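Local coordinates for beta-galactosidase (Bacteroides thetaiotaomicron, PDB 5MUJ), which is named a beta-galactosidase but probably acts as an arabinofuranosidase on side chain B of the plant pectin rhamnogalacturonan II, which it binds here, at residues 123-128 with 205-210; 145-150 with 167-172. All coordinates share one frame; numbering follows the deposited sequence.

Interaction 1. Residues 123-128 with 205-210. With 8PK (4-O-[(1R)-1-hydroxyethyl]-2-O-methyl-alpha-L-fucopyranose), chain B.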
loop_
_atom_site.group_PDB
_atom_site.type_symbol
_atom_site.label_atom_id
_atom_site.label_comp_id
_atom_site.label_asym_id
_atom_site.label_seq_id
_atom_site.Cartn_x
_atom_site.Cartn_y
_atom_site.Cartn_z
ATOM N N GLY A 123 -8.039 -7.282 3.593
ATOM C CA GLY A 123 -6.929 -6.881 2.699
ATOM C C GLY A 123 -5.734 -6.406 3.489
ATOM O O GLY A 123 -5.684 -5.273 3.949
ATOM N N GLY A 124 -4.660 -7.197 3.521
ATOM C CA GLY A 124 -3.584 -7.013 4.481
ATOM C C GLY A 124 -2.254 -6.467 4.021
ATOM O O GLY A 124 -1.856 -6.622 2.837
ATOM N N PHE A 125 -1.516 -5.888 4.984
ATOM C CA PHE A 125 -0.311 -5.134 4.761
ATOM C C PHE A 125 0.659 -5.449 5.909
ATOM O O PHE A 125 0.559 -4.968 7.030
ATOM C CB PHE A 125 -0.550 -3.642 4.705
ATOM C CG PHE A 125 -1.721 -3.251 3.850
ATOM C CD1 PHE A 125 -1.651 -3.268 2.472
ATOM C CD2 PHE A 125 -2.905 -2.908 4.450
ATOM C CE1 PHE A 125 -2.761 -2.925 1.705
ATOM C CE2 PHE A 125 -4.022 -2.566 3.718
ATOM C CZ PHE A 125 -3.959 -2.586 2.336
ATOM N N PRO A 126 1.615 -6.345 5.676
ATOM C CA PRO A 126 2.528 -6.625 6.761
ATOM C C PRO A 126 3.126 -5.383 7.432
ATOM O O PRO A 126 3.264 -4.320 6.798
ATOM C CB PRO A 126 3.609 -7.461 6.070
ATOM C CG PRO A 126 2.835 -8.216 5.063
ATOM C CD PRO A 126 1.785 -7.277 4.553
ATOM N N ALA A 127 3.441 -5.550 8.717
ATOM C CA ALA A 127 3.908 -4.476 9.567
ATOM C C ALA A 127 5.323 -4.663 10.028
ATOM O O ALA A 127 5.918 -5.756 9.906
ATOM C CB ALA A 127 2.997 -4.376 10.782
ATOM N N LEU A 128 5.891 -3.584 10.522
ATOM C CA LEU A 128 7.196 -3.511 11.081
ATOM C C LEU A 128 8.288 -3.927 10.061
ATOM O O LEU A 128 9.223 -4.664 10.408
ATOM C CB LEU A 128 7.291 -4.368 12.343
ATOM C CG LEU A 128 6.143 -4.269 13.359
ATOM C CD1 LEU A 128 6.509 -5.048 14.610
ATOM C CD2 LEU A 128 5.776 -2.836 13.707
ATOM N N GLN A 205 -11.780 4.119 6.174
ATOM C CA GLN A 205 -10.334 3.975 6.204
ATOM C C GLN A 205 -9.922 3.095 5.043
ATOM O O GLN A 205 -10.724 2.325 4.508
ATOM C CB GLN A 205 -9.856 3.511 7.591
ATOM C CG GLN A 205 -10.185 4.665 8.607
ATOM C CD GLN A 205 -10.438 4.274 10.040
ATOM O OE1 GLN A 205 -10.456 5.159 10.940
ATOM N NE2 GLN A 205 -10.767 3.040 10.270
ATOM N N TYR A 206 -8.705 3.305 4.590
ATOM C CA TYR A 206 -8.181 2.484 3.503
ATOM C C TYR A 206 -6.820 1.841 3.939
ATOM O O TYR A 206 -6.745 1.289 5.060
ATOM C CB TYR A 206 -8.085 3.266 2.222
ATOM C CG TYR A 206 -9.389 3.711 1.624
ATOM C CD1 TYR A 206 -10.193 2.818 0.933
ATOM C CD2 TYR A 206 -9.823 5.036 1.720
ATOM C CE1 TYR A 206 -11.362 3.195 0.324
ATOM C CE2 TYR A 206 -11.021 5.418 1.143
ATOM C CZ TYR A 206 -11.791 4.515 0.461
ATOM O OH TYR A 206 -12.951 4.939 -0.144
ATOM N N LYS A 207 -5.773 1.884 3.098
ATOM C CA LYS A 207 -4.492 1.182 3.439
ATOM C C LYS A 207 -3.858 1.790 4.688
ATOM O O LYS A 207 -4.081 3.003 4.943
ATOM C CB LYS A 207 -3.489 1.204 2.257
ATOM C CG LYS A 207 -2.083 0.797 2.640
ATOM C CD LYS A 207 -1.170 0.372 1.484
ATOM C CE LYS A 207 0.217 -0.002 1.992
ATOM N NZ LYS A 207 1.073 -0.517 0.876
ATOM N N SER A 208 -3.202 0.964 5.504
ATOM C CA SER A 208 -2.369 1.346 6.633
ATOM C C SER A 208 -1.054 0.579 6.602
ATOM O O SER A 208 -0.981 -0.499 6.010
ATOM C CB SER A 208 -3.077 0.986 7.949
ATOM O OG SER A 208 -3.290 -0.432 7.998
ATOM N N THR A 209 -0.020 1.119 7.229
ATOM C CA THR A 209 1.249 0.375 7.448
ATOM C C THR A 209 1.807 0.885 8.751
ATOM O O THR A 209 1.791 2.107 8.987
ATOM C CB THR A 209 2.265 0.560 6.306
ATOM O OG1 THR A 209 1.783 -0.112 5.147
ATOM C CG2 THR A 209 3.594 -0.014 6.678
ATOM N N VAL A 210 2.173 -0.015 9.642
ATOM C CA VAL A 210 2.759 0.345 10.936
ATOM C C VAL A 210 4.262 0.142 10.902
ATOM O O VAL A 210 4.756 -0.933 10.500
ATOM C CB VAL A 210 2.131 -0.490 12.079
ATOM C CG1 VAL A 210 2.826 -0.229 13.419
ATOM C CG2 VAL A 210 0.634 -0.219 12.137
HETATM O O9 8PK B . -19.219 5.797 0.982
HETATM C C8 8PK B . -17.818 5.760 1.228
HETATM C C10 8PK B . -17.492 4.715 2.272
HETATM O O4 8PK B . -17.113 5.510 0.003
HETATM C C4 8PK B . -17.439 6.431 -1.042
HETATM C C5 8PK B . -17.275 5.735 -2.378
HETATM C C6 8PK B . -18.137 4.471 -2.467
HETATM O O5 8PK B . -15.883 5.403 -2.586
HETATM C C3 8PK B . -16.568 7.681 -0.974
HETATM O O3 8PK B . -16.693 8.376 0.272
HETATM C C2 8PK B . -15.126 7.272 -1.164
HETATM O O2 8PK B . -14.326 8.461 -1.135
HETATM C C7 8PK B . -13.500 8.586 0.032
HETATM C C1 8PK B . -14.968 6.508 -2.480
HETATM O O HOH W 1 1.088 -2.627 8.684
HETATM O O HOH W 2 2.895 -2.809 4.694
#

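Interaction 2. Residues 145-150 with 167-172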
loop_
_atom_site.group_PDB
_atom_site.type_symbol
_atom_site.label_atom_id
_atom_site.label_comp_id
_atom_site.label_asym_id
_atom_site.label_seq_id
_atom_site.Cartn_x
_atom_site.Cartn_y
_atom_site.Cartn_z
ATOM N N ARG A 145 6.206 -12.297 17.648
ATOM C CA ARG A 145 5.276 -12.424 16.544
ATOM C C ARG A 145 5.633 -11.481 15.412
ATOM O O ARG A 145 6.262 -10.447 15.641
ATOM C CB ARG A 145 3.858 -12.079 16.987
ATOM C CG ARG A 145 3.372 -12.858 18.192
ATOM C CD ARG A 145 1.891 -12.599 18.472
ATOM N NE ARG A 145 1.254 -13.800 19.000
ATOM C CZ ARG A 145 0.358 -14.578 18.381
ATOM N NH1 ARG A 145 -0.082 -15.647 19.029
ATOM N NH2 ARG A 145 -0.135 -14.310 17.167
ATOM N N HIS A 146 5.198 -11.843 14.205
ATOM C CA HIS A 146 5.115 -10.908 13.078
ATOM C C HIS A 146 3.710 -10.333 13.034
ATOM O O HIS A 146 2.740 -10.967 13.479
ATOM C CB HIS A 146 5.462 -11.587 11.753
ATOM C CG HIS A 146 6.896 -12.006 11.650
ATOM N ND1 HIS A 146 7.878 -11.155 11.216
ATOM C CD2 HIS A 146 7.512 -13.179 11.930
ATOM C CE1 HIS A 146 9.039 -11.782 11.212
ATOM N NE2 HIS A 146 8.848 -13.007 11.665
ATOM N N TRP A 147 3.619 -9.102 12.550
ATOM C CA TRP A 147 2.362 -8.322 12.624
ATOM C C TRP A 147 1.949 -7.819 11.250
ATOM O O TRP A 147 2.760 -7.753 10.328
ATOM C CB TRP A 147 2.540 -7.161 13.590
ATOM C CG TRP A 147 2.862 -7.596 14.943
ATOM C CD1 TRP A 147 4.091 -7.952 15.436
ATOM C CD2 TRP A 147 1.943 -7.749 16.008
ATOM N NE1 TRP A 147 3.978 -8.329 16.753
ATOM C CE2 TRP A 147 2.668 -8.202 17.129
ATOM C CE3 TRP A 147 0.571 -7.559 16.120
ATOM C CZ2 TRP A 147 2.062 -8.451 18.356
ATOM C CZ3 TRP A 147 -0.039 -7.802 17.357
ATOM C CH2 TRP A 147 0.711 -8.239 18.453
HETATM N N MSE A 148 0.678 -7.478 11.131
HETATM C CA MSE A 148 0.056 -7.018 9.892
HETATM C C MSE A 148 -1.136 -6.174 10.243
HETATM O O MSE A 148 -1.831 -6.472 11.213
HETATM C CB MSE A 148 -0.400 -8.255 9.136
HETATM C CG MSE A 148 -1.209 -8.001 7.880
HETATM SE SE MSE A 148 -1.915 -9.683 7.173
HETATM C CE MSE A 148 -0.593 -9.612 5.744
ATOM N N THR A 149 -1.369 -5.115 9.492
ATOM C CA THR A 149 -2.641 -4.402 9.553
ATOM C C THR A 149 -3.384 -4.651 8.272
ATOM O O THR A 149 -2.815 -5.029 7.275
ATOM C CB THR A 149 -2.507 -2.889 9.767
ATOM O OG1 THR A 149 -1.787 -2.319 8.663
ATOM C CG2 THR A 149 -1.824 -2.605 11.113
ATOM N N TYR A 150 -4.682 -4.392 8.286
ATOM C CA TYR A 150 -5.543 -4.697 7.150
ATOM C C TYR A 150 -6.786 -3.808 6.992
ATOM O O TYR A 150 -7.287 -3.168 7.972
ATOM C CB TYR A 150 -5.912 -6.190 7.125
ATOM C CG TYR A 150 -6.771 -6.701 8.270
ATOM C CD1 TYR A 150 -8.168 -6.724 8.175
ATOM C CD2 TYR A 150 -6.192 -7.232 9.407
ATOM C CE1 TYR A 150 -8.954 -7.245 9.210
ATOM C CE2 TYR A 150 -6.967 -7.753 10.455
ATOM C CZ TYR A 150 -8.340 -7.768 10.352
ATOM O OH TYR A 150 -9.062 -8.313 11.413
ATOM N N VAL A 167 -9.595 -0.198 10.045
ATOM C CA VAL A 167 -8.256 -0.805 10.207
ATOM C C VAL A 167 -8.271 -1.975 11.182
ATOM O O VAL A 167 -8.477 -1.849 12.353
ATOM C CB VAL A 167 -7.151 0.228 10.650
ATOM C CG1 VAL A 167 -5.709 -0.330 10.558
ATOM C CG2 VAL A 167 -7.188 1.430 9.750
ATOM N N GLY A 168 -7.939 -3.161 10.690
ATOM C CA GLY A 168 -7.754 -4.312 11.554
ATOM C C GLY A 168 -6.291 -4.653 11.857
ATOM O O GLY A 168 -5.376 -4.134 11.227
ATOM N N LEU A 169 -6.095 -5.507 12.849
ATOM C CA LEU A 169 -4.775 -5.930 13.303
ATOM C C LEU A 169 -4.705 -7.455 13.254
ATOM O O LEU A 169 -5.629 -8.131 13.730
ATOM C CB LEU A 169 -4.525 -5.510 14.755
ATOM C CG LEU A 169 -3.144 -5.859 15.341
ATOM C CD1 LEU A 169 -2.004 -5.135 14.623
ATOM C CD2 LEU A 169 -3.128 -5.558 16.843
ATOM N N ALA A 170 -3.625 -7.967 12.671
ATOM C CA ALA A 170 -3.346 -9.395 12.630
ATOM C C ALA A 170 -1.944 -9.669 13.034
ATOM O O ALA A 170 -1.087 -8.791 12.992
ATOM C CB ALA A 170 -3.627 -9.969 11.263
ATOM N N SER A 171 -1.700 -10.933 13.383
ATOM C CA SER A 171 -0.381 -11.360 13.772
ATOM C C SER A 171 -0.225 -12.857 13.616
ATOM O O SER A 171 -1.199 -13.574 13.467
ATOM C CB SER A 171 -0.090 -10.956 15.207
ATOM O OG SER A 171 -0.851 -11.711 16.135
ATOM N N THR A 172 1.023 -13.301 13.618
ATOM C CA THR A 172 1.296 -14.749 13.559
ATOM C C THR A 172 2.595 -15.109 14.268
ATOM O O THR A 172 3.538 -14.317 14.281
ATOM C CB THR A 172 1.346 -15.280 12.109
ATOM O OG1 THR A 172 1.354 -16.722 12.102
ATOM C CG2 THR A 172 2.569 -14.724 11.349
HETATM O O HOH W 3 -8.745 -6.284 13.973
#

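Interaction 1. Residues 123-128 with 205-210
Where Phe125 to Leu128 meet Lys207 to Val210, the strand segments 123-126 and 205-210 run in nearly the same direction, 24° apart, but their axes come no closer than 6.9 Å, too far for the ladder of a shared sheet. One direct backbone bond closes the far end: Leu128 N donates to Val210 O at 2.9 Å, almost straight at 166°. Before that point the backbones are linked through ordered water, one molecule donating to Phe125 O at 2.9 Å and accepting from Val210 N at 3.0 Å, a second joining Pro126 O to Thr209 OG1.

Phe125 supplies the main side-chain surface. The aliphatic stem of Lys207 crosses its ring obliquely, with Lys207 CG 3.8 Å from the ring centroid and nearly on the ring normal, a CH-pi contact. Lys207 CG is anti to the backbone N (chi1 167°) and the chain beyond is extended, which brings Lys207 CD over the face near Phe125 CE1 and leaves Lys207 CE beside Phe125 CD1, 3.8 Å from it. An alanine in place of Phe125 would probably strip the lysine methylenes of the flat surface they lie on and open a gap between the strands. Past the waters, Leu128 and Val210 lie side by side, Leu128 CD2 being 3.9 Å from Val210 CG1.

Both strands come first in the order of their four-stranded sheets, as inner strands do in a beta-propeller, so the contact joins two successive blades. Strand 146-153 flanks 123-128 and touches both Phe125 and Val210, while strand 222-231 continues the other blade.

Interaction 2. Residues 145-150 with 167-172
Tyr150 lays its ring flat over Gly168, and the bump here is the aromatic itself. Gly168 CA sits 3.7 Å from the ring centroid, over the centre of the face, so the ring fills the hollow that a glycine leaves; a CB there would collide with Tyr150 CZ. Tyr150 CG occupies the crowded position between backbone N and carbonyl carbon (chi1 66°), and the ring reaches on across the neighbouring strand until CE2 stands 4.1 Å from Ala170 CB. A water bridges Tyr150 OH and Leu169 N, while the same hydroxyl bonds Asp118.

Underneath is a regular antiparallel ladder, with axes 4.5 Å apart at 157° and paired backbone bonds at His146-Thr172, Met148-Ala170 and Tyr150-Gly168. These are the second and third strands of a four-stranded propeller blade. On the face that Tyr150 shares with Met148 and Ala170, the small methyl of Ala170 fits between the Met148 CB and the tyrosine ring; the far end of Met148, a selenomethionine, turns away to Leu110 of the adjoining blade and to Trp182.

On the other face, with Thr149, Leu169 and Ser171, the largest side chain is Trp147. Ser171 CB rises under one side of its six-membered ring, 3.9 Å from the centroid and offset toward the rim, and Leu169 CD1 comes obliquely to within 3.8 Å of Trp147 CE3. On the side of Ser171 away from the indole, Arg145, bent at chi3, brings up its guanidinium: NH2 donates to Ser171 OG at 2.9 Å, with the oxygen 31° out of the guanidinium plane, and also forms a salt bridge with Glu183.

In the fold
Interactions 1 and 2 have centres 8 Å apart and share a blade: strand 121-126 pairs with strand 146-153, Phe125 N lying 2.8 Å from Thr149 O in a probable hydrogen bond. Thr149 also reaches the next blade, its OG1 being 2.5 Å from Ser208 OG, so the 204-212 strand meets both contacts. Along the chain, interaction 2 is nested within the loop that interaction 1 closes. Interaction 1 is nearer the glycan: Tyr206 belongs to the pocket, its OH 3.3 Å from C2 of 8PK, the methylated fucose, and the Lys207 side chain lies about 8 Å from a bound rhamnose. In interaction 2, the side chain of Val167 is about 13 Å from the bound 8PK.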